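Local coordinates for protein BCL2-like 10 (Danio rerio, PDB 6FBX) that acts as a pro-survival member of the Bcl-2 family, binding the BH3 peptide of Bad and so probably restraining apoptosis, at residues A[91-102]-A[115-126]. Numbering follows the deposited sequence.
Sequences VVSIFTFTGVLA and SRRLAETIADYL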
ATOM      1  N   VAL A  91      -3.119  -5.972  -1.778  1.00 19.71           N
ATOM      2  CA  VAL A  91      -2.867  -4.614  -2.253  1.00 19.79           C
ATOM      3  C   VAL A  91      -3.391  -3.596  -1.247  1.00 20.87           C
ATOM      4  O   VAL A  91      -2.718  -2.612  -0.924  1.00 19.76           O
ATOM      5  CB  VAL A  91      -3.494  -4.410  -3.644  1.00 20.99           C
ATOM      6  CG1 VAL A  91      -3.428  -2.943  -4.063  1.00 20.83           C
ATOM      7  CG2 VAL A  91      -2.795  -5.291  -4.670  1.00 24.17           C
ATOM      8  N   VAL A  92      -4.611  -3.803  -0.753  1.00 18.51           N
ATOM      9  CA  VAL A  92      -5.172  -2.878   0.226  1.00 18.51           C
ATOM     10  C   VAL A  92      -4.271  -2.792   1.451  1.00 17.90           C
ATOM     11  O   VAL A  92      -4.006  -1.701   1.968  1.00 21.39           O
ATOM     12  CB  VAL A  92      -6.606  -3.296   0.600  1.00 20.50           C
ATOM     13  CG1 VAL A  92      -7.116  -2.481   1.790  1.00 22.52           C
ATOM     14  CG2 VAL A  92      -7.539  -3.112  -0.588  1.00 21.79           C
ATOM     15  N   SER A  93      -3.777  -3.935   1.932  1.00 23.17           N
ATOM     16  CA  SER A  93      -2.924  -3.921   3.116  0.63 22.03           C
ATOM     17  C   SER A  93      -1.650  -3.127   2.877  1.00 21.31           C
ATOM     18  O   SER A  93      -1.148  -2.475   3.799  1.00 20.92           O
ATOM     19  CB  SER A  93      -2.592  -5.347   3.555  0.63 23.46           C
ATOM     20  OG  SER A  93      -1.548  -5.912   2.785  0.63 23.55           O
ATOM     21  N   ILE A  94      -1.114  -3.164   1.654  1.00 20.56           N
ATOM     22  CA  ILE A  94       0.069  -2.364   1.339  1.00 20.70           C
ATOM     23  C   ILE A  94      -0.248  -0.882   1.495  1.00 21.60           C
ATOM     24  O   ILE A  94       0.521  -0.123   2.100  1.00 19.98           O
ATOM     25  CB  ILE A  94       0.582  -2.694  -0.077  1.00 21.95           C
ATOM     26  CG1 ILE A  94       1.169  -4.109  -0.099  1.00 20.99           C
ATOM     27  CG2 ILE A  94       1.612  -1.655  -0.533  1.00 21.76           C
ATOM     28  CD1 ILE A  94       1.594  -4.605  -1.475  1.00 22.00           C
ATOM     29  N   PHE A  95      -1.399  -0.452   0.963  1.00 19.37           N
ATOM     30  CA  PHE A  95      -1.815   0.940   1.110  1.00 19.71           C
ATOM     31  C   PHE A  95      -2.074   1.286   2.571  1.00 19.75           C
ATOM     32  O   PHE A  95      -1.637   2.338   3.052  1.00 20.80           O
ATOM     33  CB  PHE A  95      -3.063   1.211   0.260  1.00 19.68           C
ATOM     34  CG  PHE A  95      -2.761   1.518  -1.180  1.00 20.92           C
ATOM     35  CD1 PHE A  95      -2.955   2.793  -1.686  1.00 21.63           C
ATOM     36  CD2 PHE A  95      -2.275   0.538  -2.024  1.00 19.37           C
ATOM     37  CE1 PHE A  95      -2.677   3.082  -3.005  1.00 23.37           C
ATOM     38  CE2 PHE A  95      -1.994   0.822  -3.351  1.00 20.74           C
ATOM     39  CZ  PHE A  95      -2.193   2.096  -3.839  1.00 21.21           C
ATOM     40  N   THR A  96      -2.779   0.413   3.299  1.00 18.47           N
ATOM     41  CA  THR A  96      -3.047   0.673   4.711  1.00 21.13           C
ATOM     42  C   THR A  96      -1.748   0.842   5.485  1.00 20.81           C
ATOM     43  O   THR A  96      -1.577   1.807   6.238  1.00 21.93           O
ATOM     44  CB  THR A  96      -3.867  -0.466   5.317  1.00 21.89           C
ATOM     45  OG1 THR A  96      -5.076  -0.646   4.569  1.00 23.39           O
ATOM     46  CG2 THR A  96      -4.207  -0.160   6.771  1.00 25.22           C
ATOM     47  N   PHE A  97      -0.824  -0.103   5.317  1.00 20.40           N
ATOM     48  CA  PHE A  97       0.439  -0.046   6.042  1.00 19.79           C
ATOM     49  C   PHE A  97       1.216   1.217   5.697  1.00 22.07           C
ATOM     50  O   PHE A  97       1.767   1.877   6.584  1.00 25.36           O
ATOM     51  CB  PHE A  97       1.265  -1.292   5.728  1.00 20.56           C
ATOM     52  CG  PHE A  97       2.573  -1.348   6.452  1.00 22.70           C
ATOM     53  CD1 PHE A  97       2.617  -1.268   7.829  1.00 24.29           C
ATOM     54  CD2 PHE A  97       3.759  -1.501   5.755  1.00 24.61           C
ATOM     55  CE1 PHE A  97       3.821  -1.319   8.501  1.00 25.43           C
ATOM     56  CE2 PHE A  97       4.969  -1.557   6.424  1.00 25.88           C
ATOM     57  CZ  PHE A  97       4.997  -1.468   7.797  1.00 26.29           C
ATOM     58  N   THR A  98       1.268   1.574   4.413  1.00 19.92           N
ATOM     59  CA  THR A  98       2.036   2.748   4.010  1.00 23.10           C
ATOM     60  C   THR A  98       1.395   4.029   4.528  1.00 24.17           C
ATOM     61  O   THR A  98       2.095   4.984   4.879  1.00 24.02           O
ATOM     62  CB  THR A  98       2.172   2.783   2.489  1.00 23.53           C
ATOM     63  OG1 THR A  98       2.795   1.572   2.043  1.00 23.10           O
ATOM     64  CG2 THR A  98       3.021   3.965   2.049  1.00 25.07           C
ATOM     65  N   GLY A  99       0.064   4.065   4.588  1.00 22.05           N
ATOM     66  CA  GLY A  99      -0.613   5.210   5.173  1.00 22.71           C
ATOM     67  C   GLY A  99      -0.276   5.404   6.638  1.00 24.29           C
ATOM     68  O   GLY A  99      -0.075   6.532   7.094  1.00 23.28           O
ATOM     69  N   VAL A 100      -0.225   4.309   7.402  1.00 23.45           N
ATOM     70  CA  VAL A 100       0.160   4.409   8.807  1.00 23.27           C
ATOM     71  C   VAL A 100       1.627   4.796   8.919  1.00 23.56           C
ATOM     72  O   VAL A 100       2.007   5.620   9.760  1.00 24.99           O
ATOM     73  CB  VAL A 100      -0.133   3.083   9.536  1.00 23.39           C
ATOM     74  CG1 VAL A 100       0.343   3.147  10.983  1.00 25.30           C
ATOM     75  CG2 VAL A 100      -1.618   2.765   9.485  1.00 23.58           C
ATOM     76  N   LEU A 101       2.472   4.201   8.078  1.00 22.21           N
ATOM     77  CA  LEU A 101       3.886   4.550   8.039  1.00 25.42           C
ATOM     78  C   LEU A 101       4.067   6.043   7.795  1.00 25.26           C
ATOM     79  O   LEU A 101       4.817   6.719   8.508  1.00 26.21           O
ATOM     80  CB  LEU A 101       4.559   3.730   6.939  1.00 30.92           C
ATOM     81  CG  LEU A 101       6.018   3.299   6.996  1.00 40.23           C
ATOM     82  CD1 LEU A 101       6.468   2.918   8.395  1.00 44.81           C
ATOM     83  CD2 LEU A 101       6.182   2.128   6.040  1.00 43.08           C
ATOM     84  N   ALA A 102       3.375   6.572   6.784  1.00 27.47           N
ATOM     85  CA  ALA A 102       3.489   7.989   6.460  1.00 29.95           C
ATOM     86  C   ALA A 102       3.050   8.858   7.632  1.00 31.29           C
ATOM     87  O   ALA A 102       3.704   9.857   7.953  1.00 32.86           O
ATOM     88  CB  ALA A 102       2.659   8.302   5.216  1.00 30.48           C
ATOM     89  N   SER A 115       7.071  10.890   2.428  1.00 34.29           N
ATOM     90  CA  SER A 115       5.789  10.370   1.963  1.00 35.51           C
ATOM     91  C   SER A 115       5.835  10.066   0.472  1.00 34.57           C
ATOM     92  O   SER A 115       5.421   8.988   0.031  1.00 34.84           O
ATOM     93  CB  SER A 115       4.676  11.376   2.266  1.00 39.41           C
ATOM     94  OG  SER A 115       4.515  11.559   3.659  1.00 43.42           O
ATOM     95  N   ARG A 116       6.336  11.014  -0.322  1.00 34.21           N
ATOM     96  CA  ARG A 116       6.383  10.837  -1.770  1.00 35.91           C
ATOM     97  C   ARG A 116       7.198   9.608  -2.151  1.00 31.80           C
ATOM     98  O   ARG A 116       6.814   8.857  -3.056  1.00 29.85           O
ATOM     99  CB  ARG A 116       6.961  12.094  -2.424  1.00 46.23           C
ATOM    100  CG  ARG A 116       7.156  12.016  -3.936  1.00 57.31           C
ATOM    101  CD  ARG A 116       5.955  12.549  -4.694  1.00 70.04           C
ATOM    102  NE  ARG A 116       6.146  12.444  -6.138  1.00 81.68           N
ATOM    103  CZ  ARG A 116       5.381  13.045  -7.045  1.00 90.25           C
ATOM    104  NH1 ARG A 116       4.362  13.805  -6.667  1.00 95.30           N
ATOM    105  NH2 ARG A 116       5.637  12.885  -8.336  1.00 92.55           N
ATOM    106  N   ARG A 117       8.331   9.389  -1.478  1.00 29.75           N
ATOM    107  CA  ARG A 117       9.165   8.235  -1.795  1.00 31.11           C
ATOM    108  C   ARG A 117       8.406   6.932  -1.579  1.00 24.82           C
ATOM    109  O   ARG A 117       8.540   5.989  -2.366  1.00 26.22           O
ATOM    110  CB  ARG A 117      10.438   8.257  -0.949  1.00 44.08           C
ATOM    111  CG  ARG A 117      11.271   9.519  -1.109  1.00 69.33           C
ATOM    112  CD  ARG A 117      12.390   9.576  -0.081  1.00 99.84           C
ATOM    113  NE  ARG A 117      13.584   8.849  -0.511  1.00129.92           N
ATOM    114  CZ  ARG A 117      14.679   9.413  -1.020  1.00155.02           C
ATOM    115  NH1 ARG A 117      14.762  10.730  -1.170  1.00163.93           N
ATOM    116  NH2 ARG A 117      15.705   8.654  -1.377  1.00164.31           N
ATOM    117  N   LEU A 118       7.606   6.855  -0.514  1.00 26.65           N
ATOM    118  CA  LEU A 118       6.817   5.649  -0.283  1.00 24.77           C
ATOM    119  C   LEU A 118       5.778   5.459  -1.379  1.00 23.86           C
ATOM    120  O   LEU A 118       5.546   4.335  -1.835  1.00 25.18           O
ATOM    121  CB  LEU A 118       6.151   5.708   1.090  1.00 30.23           C
ATOM    122  CG  LEU A 118       7.020   5.277   2.279  1.00 39.82           C
ATOM    123  CD1 LEU A 118       8.418   5.861   2.207  1.00 51.18           C
ATOM    124  CD2 LEU A 118       6.346   5.664   3.585  1.00 37.94           C
ATOM    125  N   ALA A 119       5.144   6.547  -1.818  1.00 23.72           N
ATOM    126  CA  ALA A 119       4.178   6.452  -2.908  1.00 25.48           C
ATOM    127  C   ALA A 119       4.839   5.937  -4.180  1.00 25.93           C
ATOM    128  O   ALA A 119       4.277   5.088  -4.885  1.00 25.02           O
ATOM    129  CB  ALA A 119       3.535   7.817  -3.159  1.00 26.20           C
ATOM    130  N   GLU A 120       6.031   6.445  -4.492  1.00 26.41           N
ATOM    131  CA  GLU A 120       6.742   5.993  -5.681  1.00 28.26           C
ATOM    132  C   GLU A 120       7.148   4.531  -5.562  1.00 27.69           C
ATOM    133  O   GLU A 120       7.158   3.808  -6.564  1.00 27.69           O
ATOM    134  CB  GLU A 120       7.971   6.872  -5.917  1.00 31.13           C
ATOM    135  CG  GLU A 120       7.632   8.311  -6.263  1.00 37.85           C
ATOM    136  CD  GLU A 120       8.859   9.186  -6.402  1.00 48.12           C
ATOM    137  OE1 GLU A 120       8.995   9.858  -7.446  1.00 55.30           O
ATOM    138  OE2 GLU A 120       9.693   9.200  -5.471  1.00 51.97           O
ATOM    139  N   THR A 121       7.482   4.079  -4.351  1.00 28.10           N
ATOM    140  CA  THR A 121       7.835   2.677  -4.154  1.00 27.20           C
ATOM    141  C   THR A 121       6.649   1.765  -4.444  1.00 24.19           C
ATOM    142  O   THR A 121       6.798   0.737  -5.117  1.00 23.46           O
ATOM    143  CB  THR A 121       8.350   2.470  -2.730  1.00 28.97           C
ATOM    144  OG1 THR A 121       9.533   3.255  -2.544  1.00 29.72           O
ATOM    145  CG2 THR A 121       8.675   1.007  -2.468  1.00 30.20           C
ATOM    146  N   ILE A 122       5.461   2.123  -3.949  1.00 21.86           N
ATOM    147  CA  ILE A 122       4.260   1.355  -4.276  1.00 22.38           C
ATOM    148  C   ILE A 122       4.030   1.363  -5.780  1.00 21.55           C
ATOM    149  O   ILE A 122       3.758   0.324  -6.392  1.00 22.94           O
ATOM    150  CB  ILE A 122       3.038   1.913  -3.525  1.00 23.34           C
ATOM    151  CG1 ILE A 122       3.152   1.639  -2.023  1.00 24.68           C
ATOM    152  CG2 ILE A 122       1.741   1.305  -4.075  1.00 25.47           C
ATOM    153  CD1 ILE A 122       2.092   2.341  -1.190  1.00 26.83           C
ATOM    154  N   ALA A 123       4.120   2.545  -6.392  1.00 20.48           N
ATOM    155  CA  ALA A 123       3.855   2.671  -7.822  1.00 23.17           C
ATOM    156  C   ALA A 123       4.821   1.823  -8.640  1.00 25.07           C
ATOM    157  O   ALA A 123       4.413   1.127  -9.576  1.00 25.77           O
ATOM    158  CB  ALA A 123       3.939   4.141  -8.236  1.00 24.03           C
ATOM    159  N   ASP A 124       6.114   1.875  -8.311  1.00 25.19           N
ATOM    160  CA  ASP A 124       7.089   1.089  -9.063  1.00 28.10           C
ATOM    161  C   ASP A 124       6.825  -0.404  -8.917  1.00 29.10           C
ATOM    162  O   ASP A 124       6.958  -1.165  -9.882  1.00 28.86           O
ATOM    163  CB  ASP A 124       8.512   1.420  -8.609  1.00 32.04           C
ATOM    164  CG  ASP A 124       8.987   2.775  -9.101  1.00 36.92           C
ATOM    165  OD1 ASP A 124       9.893   3.357  -8.467  1.00 39.14           O
ATOM    166  OD2 ASP A 124       8.449   3.265 -10.115  1.00 39.31           O
ATOM    167  N   TYR A 125       6.440  -0.840  -7.717  1.00 27.77           N
ATOM    168  CA  TYR A 125       6.275  -2.267  -7.466  1.00 28.86           C
ATOM    169  C   TYR A 125       5.042  -2.814  -8.178  1.00 27.82           C
ATOM    170  O   TYR A 125       5.126  -3.802  -8.918  1.00 28.83           O
ATOM    171  CB  TYR A 125       6.187  -2.526  -5.962  1.00 30.36           C
ATOM    172  CG  TYR A 125       6.080  -3.991  -5.622  1.00 33.66           C
ATOM    173  CD1 TYR A 125       4.900  -4.526  -5.126  1.00 32.95           C
ATOM    174  CD2 TYR A 125       7.158  -4.844  -5.820  1.00 39.34           C
ATOM    175  CE1 TYR A 125       4.801  -5.869  -4.820  1.00 37.03           C
ATOM    176  CE2 TYR A 125       7.067  -6.187  -5.521  1.00 43.02           C
ATOM    177  CZ  TYR A 125       5.887  -6.694  -5.022  1.00 43.46           C
ATOM    178  OH  TYR A 125       5.797  -8.034  -4.723  1.00 48.20           O
ATOM    179  N   LEU A 126       3.886  -2.185  -7.971  1.00 24.31           N
ATOM    180  CA  LEU A 126       2.659  -2.689  -8.580  1.00 24.39           C
ATOM    181  C   LEU A 126       2.641  -2.423 -10.080  1.00 27.07           C
ATOM    182  O   LEU A 126       2.311  -3.313 -10.873  1.00 29.13           O
ATOM    183  CB  LEU A 126       1.442  -2.058  -7.904  1.00 23.10           C
ATOM    184  CG  LEU A 126       1.274  -2.366  -6.413  1.00 24.61           C
ATOM    185  CD1 LEU A 126       0.061  -1.634  -5.858  1.00 25.88           C
ATOM    186  CD2 LEU A 126       1.157  -3.864  -6.158  1.00 26.64           C
TER
HETATM  187  O   HOH W   1       5.597  10.467   5.558  1.00 43.68           O
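I122 packs against segment 91-102, among I94, F95 and T98. Its CB splits into two branches. With CG1 anti to the carbonyl carbon (chi1 -69°), CG2 stands anti to the backbone N and meets the F95 ring, with F95 CE2 3.8 Å from I122 CG2. The I122 and I94 side chains slide past each other in opposite directions, with I122 CG1 3.9 Å from I94 CG2. The tip, CD1, meets T98 tip to tip, and I122 CD1 lies 3.4 Å from T98 OG1. That hydroxyl is already engaged: T98 OG1 donates to I94 O at 2.8 Å, tilted 31° from the carbonyl plane. T98 N reaches the same oxygen from the opposite face. This bond within the helix probably holds chi1 of T98, and T98 CG2 packs 3.7 Å from L118 CB. An alanine in place of T98 is likely to open a gap beside I122 CD1 and L118 CB and leave I94 O with the backbone bond alone from this residue. L126 CD1 lies at the edge of the F95 ring, near its plane, and also touches V91. No direct hydrogen bond joins the two segments; they run nearly antiparallel (167°), and their axes come within 10.2 Å. This pair lies at the centre of the all-helical Bcl-2 fold. Helix 69-80 packs on I94 and L118, and helix 51-65 on L101. S93 and F97 touch the bound BH3 peptide, so helix 88-107 joins this core to the BH3-binding groove.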